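Probable adhesion protein (Pseudomonas aeruginosa PAO1, PDB 6R3Z) binds ferrous iron and other divalent metals, nickel here, and probably delivers them to a transport system as a family 9 solute-binding protein of the periplasm. Local coordinates at residues A[249-254]-A[266-271]; A[114-119]-A[153-158]; A[59-64]-A[68-73]. All blocks are in the same frame, centred on the assembly; numbering follows the deposited sequence. Where two conformers were deposited one is given.

Interaction 1: A[249-254]-A[266-271]; sequences SHISYG and ARNLDT. With NI (nickel (II) ion), chain B; EDO (1,2-ethanediol), chain H.
One residue before the metal ligand His250 of the six-histidine nickel site, Ser249 is gripped through its backbone by the side-chain amide of Asn268. Ser249 N donates to Asn268 OD1 over 2.9 Å in an almost straight bond (175°), and Asn268 ND2 returns a second bond of 2.9 Å to Ser249 O. Each acceptor is met in its carbonyl plane on a lone pair, and Ser249 O lies only 10° out of the amide plane of Asn268. The two bonds together fix the rotation of the amide and give each of its two polar atoms a partner in a buried place. Ser249 directly follows the edge strand 244-248 of the second parallel sheet and is still extended, which turns its N-H and C=O to the same side; the amide of helix 260-277 pairs with them much as a neighbouring strand would. Ser249 OG, anti to its own N (chi1 178°), turns back to accept from Ile251 N at 2.9 Å, forming an ST turn, and also bonds Glu264 of the same helix. Within this turn His250 directs its CB away from the helix, and its NE2 binds nickel at 2.2 Å, with His41, His66, His111, His177 and His199 completing the site. The CD1 end of Ile251 passes 4.4 Å from Asn268 ND2.

Interaction 2: A[114-119]-A[153-158]; sequences LSISAS and RALRAD. With EDO (1,2-ethanediol), chain I.
Ile116, in the first turn of helix 116-133, meets Leu155 and Arg156 of helix 138-160 in a contact that is apolar throughout. Its CD1 methyl approaches CD2 of Leu155 at 4.0 Å, the two side chains crossing at an oblique angle. Arg156 contributes its aliphatic part: CD lies 4.1 Å from CB of Ile116 and 4.2 Å from CG2, while CB of Arg156 is 4.2 Å from CG1 of Ile116. With CG anti to the backbone N (chi1 -178°) and the chain extended as far as NE, the methylenes of Arg156 reach across the isoleucine, and the guanidinium is carried past it to bond the backbone O of Glu186 through NH2.

The polar contacts organise the start of helix 116-133. Ser115 is its N-cap, OG accepting from Ala118 N at 3.0 Å with an angle of 171°. Ser115 O is held twice, by Ser119 N in the regular helical bond and by Ser119 OG at 2.8 Å, the two donors arriving from opposite faces of its carbonyl plane. The carboxylate of Glu186 takes the N-H groups of Ile116 and Ser117, so a negative charge sits at the helix N terminus, where the helix dipole would probably stabilise it. On helix 138-160, Asp158 OD1 accepts a weak bond from an ethanediol probably left from the crystallisation liquor.

Leu155 and Ile116 also pack on helix 260-277, making this the meeting point of three helices. Helix 138-160 comes between the two parallel sheets in the sequence, consistent with the long linking helix that joins the two lobes in solute-binding proteins of this family.

Interaction 3: A[59-64]-A[68-73]; sequences VVLNGV and DFAERM
Leu61, at the end of strand 58-61, reaches across to Ala70 and Glu71 of helix 68-76 with its two methyl groups. Its CB points to the helix but is still 5.9 Å from CB of Ala70. With chi1 at -65°, CG is placed beside the backbone N and anti to the carbonyl carbon, and lies 5.1 Å from the same Ala70 CB. There the chain forks: CD2 closes on CB of Ala70 at 3.7 Å, while CD1 meets CG of Glu71 at 4.0 Å, the leucine and glutamate side chains running obliquely to each other. Leu61 also touches Val84 and Glu86 of the neighbouring strand 84-86, and Asp67, so the residue fills the angle between helix and sheet in the beta-alpha-beta unit 58-61, 68-76, 84-86.

Beyond Leu61 the chain is shaped by polar groups. Asn62 OD1 accepts from Val64 N at 3.2 Å in an Asx turn, the donor lying well above its carbonyl plane, and also from the backbone N of the metal ligand His66. Asp67 in turn takes the N-H groups of Asn62 and Gly63.

Helix and strand thus touch here through methyl and methylene groups alone, a non-directional contact shaped by fit, whereas the directional bonds are concentrated in the turn leading to His66.

How the interactions relate
From the N terminus the three contacts follow one another in series, none nested in or crossing another. Interaction 3 closes the short connection 65-67 within the first parallel sheet's lobe. Interaction 2 spans 33 mostly helical residues and brings the start of helix 116-133 against the last turns of helix 138-160. Interaction 1 closes the return from the last strand of the second sheet to helix 260-277. Interactions 1 and 2 touch: Leu269 and Ala266 pack on Leu155, and Ile251 on Leu114, so that helix 260-277 and the loop before it meet helix 138-160 and the residues leading into helix 116-133. Interaction 3 stands apart, its centre about 22 Å from that of interaction 1 and about 24 Å from that of interaction 2; its enclosed connection supplies His66 to the nickel site that His250 also binds.

Interaction 1: A[249-254]-A[266-271]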
ATOM      1  N   SER A 249      -7.868   4.240   2.420  1.00 20.24           N
ATOM      2  CA  SER A 249      -7.006   4.688   1.353  1.00 21.08           C
ATOM      3  C   SER A 249      -5.969   3.624   0.988  1.00 23.25           C
ATOM      4  O   SER A 249      -5.245   3.132   1.852  1.00 22.60           O
ATOM      5  CB  SER A 249      -6.302   5.988   1.735  1.00 24.58           C
ATOM      6  OG  SER A 249      -5.423   6.387   0.696  1.00 24.05           O
ATOM      7  N   HIS A 250      -5.843   3.352  -0.317  1.00 20.23           N
ATOM      8  CA  HIS A 250      -4.820   2.455  -0.876  1.00 18.76           C
ATOM      9  C   HIS A 250      -3.499   3.303  -1.016  1.00 22.52           C
ATOM     10  O   HIS A 250      -2.472   2.774  -1.453  1.00 21.65           O
ATOM     11  CB  HIS A 250      -5.296   2.028  -2.281  1.00 19.33           C
ATOM     12  CG  HIS A 250      -4.581   0.866  -2.918  1.00 21.71           C
ATOM     13  ND1 HIS A 250      -3.251   0.957  -3.333  1.00 22.12           N
ATOM     14  CD2 HIS A 250      -5.091  -0.314  -3.364  1.00 22.78           C
ATOM     15  CE1 HIS A 250      -2.994  -0.188  -3.964  1.00 22.06           C
ATOM     16  NE2 HIS A 250      -4.061  -0.984  -3.989  1.00 22.11           N
ATOM     17  N   ILE A 251      -3.558   4.627  -0.696  1.00 18.58           N
ATOM     18  CA  ILE A 251      -2.425   5.588  -0.806  1.00 19.01           C
ATOM     19  C   ILE A 251      -1.935   5.550  -2.287  1.00 23.94           C
ATOM     20  O   ILE A 251      -0.784   5.209  -2.595  1.00 22.34           O
ATOM     21  CB  ILE A 251      -1.320   5.332   0.262  1.00 23.18           C
ATOM     22  CG1 ILE A 251      -1.978   5.053   1.672  1.00 24.21           C
ATOM     23  CG2 ILE A 251      -0.317   6.533   0.289  1.00 22.49           C
ATOM     24  CD1 ILE A 251      -1.026   4.711   2.845  1.00 27.51           C
ATOM     25  N   SER A 252      -2.883   5.797  -3.219  1.00 21.43           N
ATOM     26  CA  SER A 252      -2.603   5.684  -4.649  1.00 21.19           C
ATOM     27  C   SER A 252      -3.175   6.835  -5.465  1.00 24.68           C
ATOM     28  O   SER A 252      -3.055   6.801  -6.687  1.00 23.22           O
ATOM     29  CB  SER A 252      -3.203   4.379  -5.164  1.00 24.58           C
ATOM     30  OG  SER A 252      -4.623   4.474  -5.177  1.00 22.63           O
ATOM     31  N   TYR A 253      -3.798   7.835  -4.817  1.00 22.14           N
ATOM     32  CA  TYR A 253      -4.448   8.948  -5.528  1.00 24.11           C
ATOM     33  C   TYR A 253      -3.738  10.289  -5.366  1.00 29.04           C
ATOM     34  O   TYR A 253      -3.407  10.654  -4.254  1.00 27.90           O
ATOM     35  CB  TYR A 253      -5.896   9.082  -5.005  1.00 26.05           C
ATOM     36  CG  TYR A 253      -6.750  10.026  -5.817  1.00 29.98           C
ATOM     37  CD1 TYR A 253      -7.400   9.592  -6.967  1.00 33.24           C
ATOM     38  CD2 TYR A 253      -6.897  11.362  -5.446  1.00 31.16           C
ATOM     39  CE1 TYR A 253      -8.173  10.463  -7.737  1.00 37.42           C
ATOM     40  CE2 TYR A 253      -7.661  12.245  -6.210  1.00 32.98           C
ATOM     41  CZ  TYR A 253      -8.295  11.791  -7.357  1.00 41.66           C
ATOM     42  OH  TYR A 253      -9.081  12.635  -8.108  1.00 43.45           O
ATOM     43  N   GLY A 254      -3.615  11.058  -6.448  1.00 27.14           N
ATOM     44  CA  GLY A 254      -3.089  12.416  -6.349  1.00 27.67           C
ATOM     45  C   GLY A 254      -1.588  12.560  -6.404  1.00 29.64           C
ATOM     46  O   GLY A 254      -0.911  11.655  -6.879  1.00 29.23           O
ATOM     47  N   ALA A 266      -2.171   7.200   9.015  1.00 22.64           N
ATOM     48  CA  ALA A 266      -2.751   7.654  10.293  1.00 23.34           C
ATOM     49  C   ALA A 266      -4.300   7.639  10.153  1.00 26.07           C
ATOM     50  O   ALA A 266      -4.983   7.069  11.001  1.00 24.57           O
ATOM     51  CB  ALA A 266      -2.249   9.051  10.641  1.00 24.39           C
ATOM     52  N   ARG A 267      -4.825   8.156   9.021  1.00 22.59           N
ATOM     53  CA  ARG A 267      -6.265   8.162   8.759  1.00 22.52           C
ATOM     54  C   ARG A 267      -6.830   6.740   8.615  1.00 24.31           C
ATOM     55  O   ARG A 267      -7.919   6.470   9.140  1.00 23.74           O
ATOM     56  CB  ARG A 267      -6.619   9.068   7.575  1.00 23.46           C
ATOM     57  CG  ARG A 267      -6.404  10.546   7.958  1.00 30.16           C
ATOM     58  CD  ARG A 267      -7.308  11.478   7.174  1.00 37.00           C
ATOM     59  NE  ARG A 267      -6.876  11.614   5.785  1.00 38.88           N
ATOM     60  CZ  ARG A 267      -6.034  12.547   5.352  1.00 55.60           C
ATOM     61  NH1 ARG A 267      -5.504  13.422   6.201  1.00 43.22           N
ATOM     62  NH2 ARG A 267      -5.710  12.610   4.068  1.00 39.75           N
ATOM     63  N   ASN A 268      -6.062   5.825   7.984  1.00 20.91           N
ATOM     64  CA  ASN A 268      -6.455   4.417   7.817  1.00 20.89           C
ATOM     65  C   ASN A 268      -6.605   3.753   9.197  1.00 24.23           C
ATOM     66  O   ASN A 268      -7.650   3.185   9.507  1.00 23.04           O
ATOM     67  CB  ASN A 268      -5.422   3.669   6.986  1.00 21.22           C
ATOM     68  CG  ASN A 268      -5.669   3.828   5.500  1.00 29.84           C
ATOM     69  OD1 ASN A 268      -6.700   4.370   5.077  1.00 23.55           O
ATOM     70  ND2 ASN A 268      -4.732   3.354   4.689  1.00 24.99           N
ATOM     71  N   LEU A 269      -5.571   3.863  10.027  1.00 22.06           N
ATOM     72  CA  LEU A 269      -5.609   3.305  11.381  1.00 23.80           C
ATOM     73  C   LEU A 269      -6.736   3.905  12.242  1.00 25.59           C
ATOM     74  O   LEU A 269      -7.380   3.171  12.994  1.00 24.71           O
ATOM     75  CB  LEU A 269      -4.232   3.439  12.053  1.00 24.14           C
ATOM     76  CG  LEU A 269      -3.094   2.577  11.447  1.00 29.83           C
ATOM     77  CD1 LEU A 269      -1.771   2.829  12.160  1.00 30.19           C
ATOM     78  CD2 LEU A 269      -3.403   1.087  11.515  1.00 32.68           C
ATOM     79  N   ASP A 270      -6.992   5.219  12.116  1.00 23.07           N
ATOM     80  CA  ASP A 270      -8.056   5.890  12.880  1.00 23.64           C
ATOM     81  C   ASP A 270      -9.430   5.345  12.474  1.00 25.97           C
ATOM     82  O   ASP A 270     -10.285   5.165  13.330  1.00 22.68           O
ATOM     83  CB  ASP A 270      -8.023   7.407  12.677  1.00 25.09           C
ATOM     84  CG  ASP A 270      -6.870   8.107  13.365  1.00 34.95           C
ATOM     85  OD1 ASP A 270      -6.284   7.509  14.307  1.00 36.43           O
ATOM     86  OD2 ASP A 270      -6.549   9.246  12.961  1.00 36.51           O
ATOM     87  N   THR A 271      -9.633   5.087  11.154  1.00 22.17           N
ATOM     88  CA  THR A 271     -10.902   4.561  10.642  1.00 21.37           C
ATOM     89  C   THR A 271     -11.128   3.129  11.154  1.00 22.65           C
ATOM     90  O   THR A 271     -12.231   2.820  11.607  1.00 21.52           O
ATOM     91  CB  THR A 271     -10.952   4.699   9.110  1.00 23.68           C
ATOM     92  OG1 THR A 271     -10.941   6.107   8.783  1.00 23.25           O
ATOM     93  CG2 THR A 271     -12.190   4.022   8.499  1.00 25.05           C
TER
HETATM   94 NI    NI B 401      -4.159  -2.870  -5.127  1.00 22.78          NI
HETATM   95  C1  EDO H 407      -4.829  10.924  15.938  1.00 57.76           C
HETATM   96  O1  EDO H 407      -6.166  10.532  15.669  1.00 59.41           O
HETATM   97  C2  EDO H 407      -4.057   9.699  16.455  1.00 56.21           C
HETATM   98  O2  EDO H 407      -4.171   8.638  15.523  1.00 53.95           O

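Interaction 2: A[114-119]-A[153-158]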
ATOM      1  N   LEU A 114       0.784  -1.445   3.003  1.00 23.47           N
ATOM      2  CA  LEU A 114      -0.298  -1.026   3.895  1.00 24.80           C
ATOM      3  C   LEU A 114      -0.202  -1.754   5.242  1.00 32.06           C
ATOM      4  O   LEU A 114      -1.147  -2.372   5.698  1.00 35.04           O
ATOM      5  CB  LEU A 114      -1.687  -1.126   3.241  1.00 25.84           C
ATOM      6  CG  LEU A 114      -1.864  -0.293   1.958  1.00 30.16           C
ATOM      7  CD1 LEU A 114      -3.122  -0.684   1.211  1.00 30.14           C
ATOM      8  CD2 LEU A 114      -1.836   1.194   2.239  1.00 33.60           C
ATOM      9  N   SER A 115       0.983  -1.726   5.830  1.00 27.62           N
ATOM     10  CA  SER A 115       1.306  -2.329   7.122  1.00 25.97           C
ATOM     11  C   SER A 115       2.418  -1.482   7.689  1.00 28.06           C
ATOM     12  O   SER A 115       3.373  -1.176   6.966  1.00 26.82           O
ATOM     13  CB  SER A 115       1.824  -3.752   6.949  1.00 28.66           C
ATOM     14  OG  SER A 115       2.558  -4.193   8.088  1.00 33.38           O
ATOM     15  N   ILE A 116       2.320  -1.125   8.975  1.00 23.93           N
ATOM     16  CA  ILE A 116       3.371  -0.327   9.604  1.00 23.30           C
ATOM     17  C   ILE A 116       4.642  -1.180   9.738  1.00 26.80           C
ATOM     18  O   ILE A 116       5.729  -0.708   9.389  1.00 24.46           O
ATOM     19  CB  ILE A 116       2.887   0.270  10.958  1.00 26.22           C
ATOM     20  CG1 ILE A 116       1.747   1.329  10.752  1.00 26.62           C
ATOM     21  CG2 ILE A 116       4.074   0.863  11.775  1.00 27.32           C
ATOM     22  CD1 ILE A 116       2.115   2.589   9.943  1.00 29.29           C
ATOM     23  N   SER A 117       4.510  -2.420  10.277  1.00 23.96           N
ATOM     24  CA  SER A 117       5.667  -3.312  10.463  1.00 24.16           C
ATOM     25  C   SER A 117       6.355  -3.665   9.132  1.00 25.80           C
ATOM     26  O   SER A 117       7.580  -3.584   9.053  1.00 24.75           O
ATOM     27  CB  SER A 117       5.270  -4.578  11.221  1.00 27.92           C
ATOM     28  OG  SER A 117       4.265  -5.286  10.518  1.00 29.15           O
ATOM     29  N   ALA A 118       5.575  -3.998   8.070  1.00 22.14           N
ATOM     30  CA  ALA A 118       6.178  -4.320   6.771  1.00 22.53           C
ATOM     31  C   ALA A 118       6.806  -3.039   6.133  1.00 23.90           C
ATOM     32  O   ALA A 118       7.835  -3.152   5.480  1.00 23.73           O
ATOM     33  CB  ALA A 118       5.157  -4.949   5.821  1.00 23.67           C
ATOM     34  N   SER A 119       6.200  -1.848   6.331  1.00 21.37           N
ATOM     35  CA  SER A 119       6.759  -0.577   5.813  1.00 21.49           C
ATOM     36  C   SER A 119       8.133  -0.320   6.448  1.00 23.94           C
ATOM     37  O   SER A 119       9.070   0.039   5.742  1.00 21.44           O
ATOM     38  CB  SER A 119       5.839   0.602   6.112  1.00 23.70           C
ATOM     39  OG  SER A 119       4.735   0.575   5.225  1.00 24.12           O
ATOM     40  N   ARG A 153       6.146   4.043  14.014  0.50 23.87           N
ATOM     41  CA  ARG A 153       5.764   3.374  15.266  0.50 23.95           C
ATOM     42  C   ARG A 153       4.882   4.310  16.114  0.50 27.96           C
ATOM     43  O   ARG A 153       3.879   3.866  16.679  0.50 27.29           O
ATOM     44  CB  ARG A 153       7.005   2.937  16.055  0.50 24.07           C
ATOM     45  CG  ARG A 153       7.707   1.718  15.466  0.50 28.57           C
ATOM     46  CD  ARG A 153       8.742   1.132  16.419  0.50 30.44           C
ATOM     47  NE  ARG A 153       9.855   2.055  16.661  0.50 33.68           N
ATOM     48  CZ  ARG A 153      10.972   2.102  15.943  0.50 41.48           C
ATOM     49  NH1 ARG A 153      11.917   2.983  16.236  0.50 35.90           N
ATOM     50  NH2 ARG A 153      11.157   1.262  14.933  0.50 31.86           N
ATOM     51  N   ALA A 154       5.232   5.607  16.156  1.00 25.23           N
ATOM     52  CA  ALA A 154       4.504   6.631  16.918  1.00 26.49           C
ATOM     53  C   ALA A 154       3.090   6.838  16.361  1.00 27.25           C
ATOM     54  O   ALA A 154       2.147   6.948  17.136  1.00 26.80           O
ATOM     55  CB  ALA A 154       5.284   7.947  16.941  1.00 27.20           C
ATOM     56  N   LEU A 155       2.952   6.852  15.023  1.00 25.41           N
ATOM     57  CA  LEU A 155       1.695   6.967  14.301  1.00 25.62           C
ATOM     58  C   LEU A 155       0.792   5.793  14.743  1.00 25.96           C
ATOM     59  O   LEU A 155      -0.389   5.998  15.031  1.00 25.17           O
ATOM     60  CB  LEU A 155       2.068   6.819  12.812  1.00 26.36           C
ATOM     61  CG  LEU A 155       1.059   7.021  11.735  1.00 32.97           C
ATOM     62  CD1 LEU A 155       1.796   7.342  10.455  1.00 33.15           C
ATOM     63  CD2 LEU A 155       0.228   5.752  11.511  1.00 35.20           C
ATOM     64  N   ARG A 156       1.359   4.572  14.791  1.00 21.84           N
ATOM     65  CA  ARG A 156       0.612   3.371  15.154  1.00 23.15           C
ATOM     66  C   ARG A 156       0.196   3.432  16.635  1.00 26.88           C
ATOM     67  O   ARG A 156      -0.969   3.182  16.953  1.00 26.19           O
ATOM     68  CB  ARG A 156       1.429   2.110  14.839  1.00 24.20           C
ATOM     69  CG  ARG A 156       0.664   0.830  15.152  1.00 25.92           C
ATOM     70  CD  ARG A 156       1.415  -0.412  14.746  1.00 32.98           C
ATOM     71  NE  ARG A 156       0.665  -1.616  15.113  1.00 32.57           N
ATOM     72  CZ  ARG A 156       0.758  -2.233  16.286  1.00 42.47           C
ATOM     73  NH1 ARG A 156       1.589  -1.778  17.221  1.00 29.81           N
ATOM     74  NH2 ARG A 156       0.036  -3.319  16.529  1.00 28.67           N
ATOM     75  N   ALA A 157       1.138   3.835  17.521  1.00 24.20           N
ATOM     76  CA  ALA A 157       0.882   3.982  18.954  1.00 23.92           C
ATOM     77  C   ALA A 157      -0.244   5.001  19.198  1.00 27.07           C
ATOM     78  O   ALA A 157      -1.135   4.724  20.003  1.00 26.96           O
ATOM     79  CB  ALA A 157       2.157   4.421  19.682  1.00 24.89           C
ATOM     80  N   ASP A 158      -0.222   6.150  18.476  1.00 22.83           N
ATOM     81  CA  ASP A 158      -1.219   7.223  18.605  1.00 24.48           C
ATOM     82  C   ASP A 158      -2.615   6.735  18.211  1.00 27.24           C
ATOM     83  O   ASP A 158      -3.587   7.000  18.933  1.00 25.37           O
ATOM     84  CB  ASP A 158      -0.815   8.469  17.811  1.00 27.09           C
ATOM     85  CG  ASP A 158       0.355   9.245  18.402  1.00 39.20           C
ATOM     86  OD1 ASP A 158       0.692   9.009  19.589  1.00 38.85           O
ATOM     87  OD2 ASP A 158       0.928  10.089  17.683  1.00 45.42           O
TER
HETATM   88  C1  EDO I 408      -1.758  12.931  21.134  1.00 53.60           C
HETATM   89  O1  EDO I 408      -2.780  12.996  20.148  1.00 53.17           O
HETATM   90  C2  EDO I 408      -0.929  11.637  20.946  1.00 54.35           C
HETATM   91  O2  EDO I 408      -1.772  10.488  21.014  1.00 54.23           O

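Interaction 3: A[59-64]-A[68-73]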
ATOM      1  N   VAL A  59      16.047   1.526  -9.681  1.00 21.63           N
ATOM      2  CA  VAL A  59      14.592   1.544  -9.520  1.00 21.76           C
ATOM      3  C   VAL A  59      14.235   0.709  -8.277  1.00 23.28           C
ATOM      4  O   VAL A  59      14.657  -0.439  -8.174  1.00 23.19           O
ATOM      5  CB  VAL A  59      13.796   1.042 -10.773  1.00 25.68           C
ATOM      6  CG1 VAL A  59      12.288   1.101 -10.527  1.00 24.66           C
ATOM      7  CG2 VAL A  59      14.157   1.835 -12.037  1.00 26.24           C
ATOM      8  N   VAL A  60      13.444   1.287  -7.365  1.00 20.29           N
ATOM      9  CA  VAL A  60      12.921   0.611  -6.185  1.00 19.67           C
ATOM     10  C   VAL A  60      11.595  -0.042  -6.610  1.00 25.94           C
ATOM     11  O   VAL A  60      10.728   0.632  -7.186  1.00 25.57           O
ATOM     12  CB  VAL A  60      12.729   1.582  -4.990  1.00 24.09           C
ATOM     13  CG1 VAL A  60      11.966   0.911  -3.832  1.00 23.62           C
ATOM     14  CG2 VAL A  60      14.088   2.095  -4.504  1.00 24.31           C
ATOM     15  N   LEU A  61      11.456  -1.347  -6.332  1.00 23.54           N
ATOM     16  CA  LEU A  61      10.262  -2.113  -6.701  1.00 23.56           C
ATOM     17  C   LEU A  61       9.559  -2.746  -5.512  1.00 25.55           C
ATOM     18  O   LEU A  61      10.197  -3.227  -4.573  1.00 23.24           O
ATOM     19  CB  LEU A  61      10.625  -3.268  -7.658  1.00 24.86           C
ATOM     20  CG  LEU A  61      11.166  -2.962  -9.061  1.00 29.23           C
ATOM     21  CD1 LEU A  61      11.351  -4.253  -9.853  1.00 30.57           C
ATOM     22  CD2 LEU A  61      10.242  -2.041  -9.830  1.00 29.83           C
ATOM     23  N   ASN A  62       8.224  -2.809  -5.596  1.00 22.87           N
ATOM     24  CA  ASN A  62       7.392  -3.540  -4.661  1.00 23.13           C
ATOM     25  C   ASN A  62       7.760  -5.021  -4.968  1.00 25.44           C
ATOM     26  O   ASN A  62       8.045  -5.800  -4.048  1.00 25.13           O
ATOM     27  CB  ASN A  62       5.894  -3.238  -4.937  1.00 20.72           C
ATOM     28  CG  ASN A  62       4.951  -4.281  -4.371  1.00 30.35           C
ATOM     29  OD1 ASN A  62       4.560  -5.228  -5.071  1.00 25.20           O
ATOM     30  ND2 ASN A  62       4.594  -4.149  -3.089  1.00 23.47           N
ATOM     31  N   GLY A  63       7.795  -5.353  -6.263  1.00 23.10           N
ATOM     32  CA  GLY A  63       8.235  -6.655  -6.785  1.00 24.13           C
ATOM     33  C   GLY A  63       7.534  -7.908  -6.309  1.00 28.45           C
ATOM     34  O   GLY A  63       8.034  -9.021  -6.547  1.00 30.63           O
ATOM     35  N   VAL A  64       6.378  -7.765  -5.646  1.00 23.65           N
ATOM     36  CA  VAL A  64       5.621  -8.924  -5.141  1.00 23.98           C
ATOM     37  C   VAL A  64       4.196  -8.986  -5.722  1.00 28.42           C
ATOM     38  O   VAL A  64       3.365  -9.769  -5.257  1.00 27.84           O
ATOM     39  CB  VAL A  64       5.642  -9.038  -3.600  1.00 26.85           C
ATOM     40  CG1 VAL A  64       7.049  -9.396  -3.103  1.00 26.07           C
ATOM     41  CG2 VAL A  64       5.104  -7.770  -2.921  1.00 25.79           C
ATOM     42  N   ASP A  68       4.097  -4.930 -11.558  1.00 24.36           N
ATOM     43  CA  ASP A  68       4.568  -5.730 -12.696  1.00 25.30           C
ATOM     44  C   ASP A  68       4.858  -4.828 -13.902  1.00 28.08           C
ATOM     45  O   ASP A  68       5.831  -5.071 -14.615  1.00 27.20           O
ATOM     46  CB  ASP A  68       3.530  -6.805 -13.074  1.00 28.24           C
ATOM     47  CG  ASP A  68       3.351  -7.887 -12.012  1.00 40.83           C
ATOM     48  OD1 ASP A  68       4.257  -8.046 -11.164  1.00 40.10           O
ATOM     49  OD2 ASP A  68       2.313  -8.582 -12.043  1.00 51.42           O
ATOM     50  N   PHE A  69       4.048  -3.752 -14.089  1.00 24.68           N
ATOM     51  CA  PHE A  69       4.230  -2.776 -15.170  1.00 25.16           C
ATOM     52  C   PHE A  69       5.653  -2.231 -15.197  1.00 29.09           C
ATOM     53  O   PHE A  69       6.209  -2.041 -16.283  1.00 29.23           O
ATOM     54  CB  PHE A  69       3.222  -1.604 -15.069  1.00 26.61           C
ATOM     55  CG  PHE A  69       3.273  -0.743 -13.827  1.00 27.27           C
ATOM     56  CD1 PHE A  69       4.146   0.341 -13.745  1.00 29.90           C
ATOM     57  CD2 PHE A  69       2.418  -0.983 -12.760  1.00 30.22           C
ATOM     58  CE1 PHE A  69       4.186   1.146 -12.603  1.00 30.03           C
ATOM     59  CE2 PHE A  69       2.449  -0.169 -11.618  1.00 33.04           C
ATOM     60  CZ  PHE A  69       3.341   0.883 -11.543  1.00 30.65           C
ATOM     61  N   ALA A  70       6.254  -2.011 -14.006  1.00 25.83           N
ATOM     62  CA  ALA A  70       7.595  -1.428 -13.899  1.00 26.18           C
ATOM     63  C   ALA A  70       8.694  -2.329 -14.486  1.00 28.98           C
ATOM     64  O   ALA A  70       9.570  -1.821 -15.183  1.00 27.76           O
ATOM     65  CB  ALA A  70       7.897  -1.059 -12.462  1.00 26.29           C
ATOM     66  N   GLU A  71       8.609  -3.653 -14.274  1.00 26.61           N
ATOM     67  CA  GLU A  71       9.557  -4.620 -14.856  1.00 27.64           C
ATOM     68  C   GLU A  71       9.471  -4.612 -16.384  1.00 32.26           C
ATOM     69  O   GLU A  71      10.500  -4.723 -17.051  1.00 30.69           O
ATOM     70  CB  GLU A  71       9.289  -6.042 -14.351  1.00 29.80           C
ATOM     71  CG  GLU A  71       9.650  -6.279 -12.891  1.00 41.04           C
ATOM     72  CD  GLU A  71       9.238  -7.664 -12.423  1.00 62.00           C
ATOM     73  OE1 GLU A  71       9.723  -8.662 -13.003  1.00 51.15           O
ATOM     74  OE2 GLU A  71       8.414  -7.752 -11.487  1.00 56.03           O
ATOM     75  N   ARG A  72       8.237  -4.486 -16.935  1.00 29.47           N
ATOM     76  CA  ARG A  72       8.021  -4.440 -18.384  1.00 28.80           C
ATOM     77  C   ARG A  72       8.611  -3.137 -18.952  1.00 30.31           C
ATOM     78  O   ARG A  72       9.294  -3.164 -19.983  1.00 29.18           O
ATOM     79  CB  ARG A  72       6.524  -4.577 -18.729  1.00 31.03           C
ATOM     80  CG  ARG A  72       5.949  -5.963 -18.430  1.00 39.44           C
ATOM     81  CD  ARG A  72       4.519  -6.116 -18.945  1.00 43.91           C
ATOM     82  NE  ARG A  72       3.521  -5.583 -18.009  1.00 48.21           N
ATOM     83  CZ  ARG A  72       2.949  -6.279 -17.027  1.00 68.14           C
ATOM     84  NH1 ARG A  72       2.055  -5.705 -16.233  1.00 58.67           N
ATOM     85  NH2 ARG A  72       3.277  -7.552 -16.824  1.00 58.41           N
ATOM     86  N   MET A  73       8.400  -2.010 -18.239  1.00 25.81           N
ATOM     87  CA  MET A  73       8.941  -0.707 -18.636  1.00 25.61           C
ATOM     88  C   MET A  73      10.470  -0.756 -18.680  1.00 27.99           C
ATOM     89  O   MET A  73      11.056  -0.254 -19.640  1.00 28.57           O
ATOM     90  CB  MET A  73       8.481   0.404 -17.672  1.00 27.41           C
ATOM     91  CG  MET A  73       7.009   0.749 -17.764  1.00 30.80           C
ATOM     92  SD  MET A  73       6.539   1.837 -16.386  1.00 34.17           S
ATOM     93  CE  MET A  73       7.388   3.372 -16.842  1.00 31.44           C
TER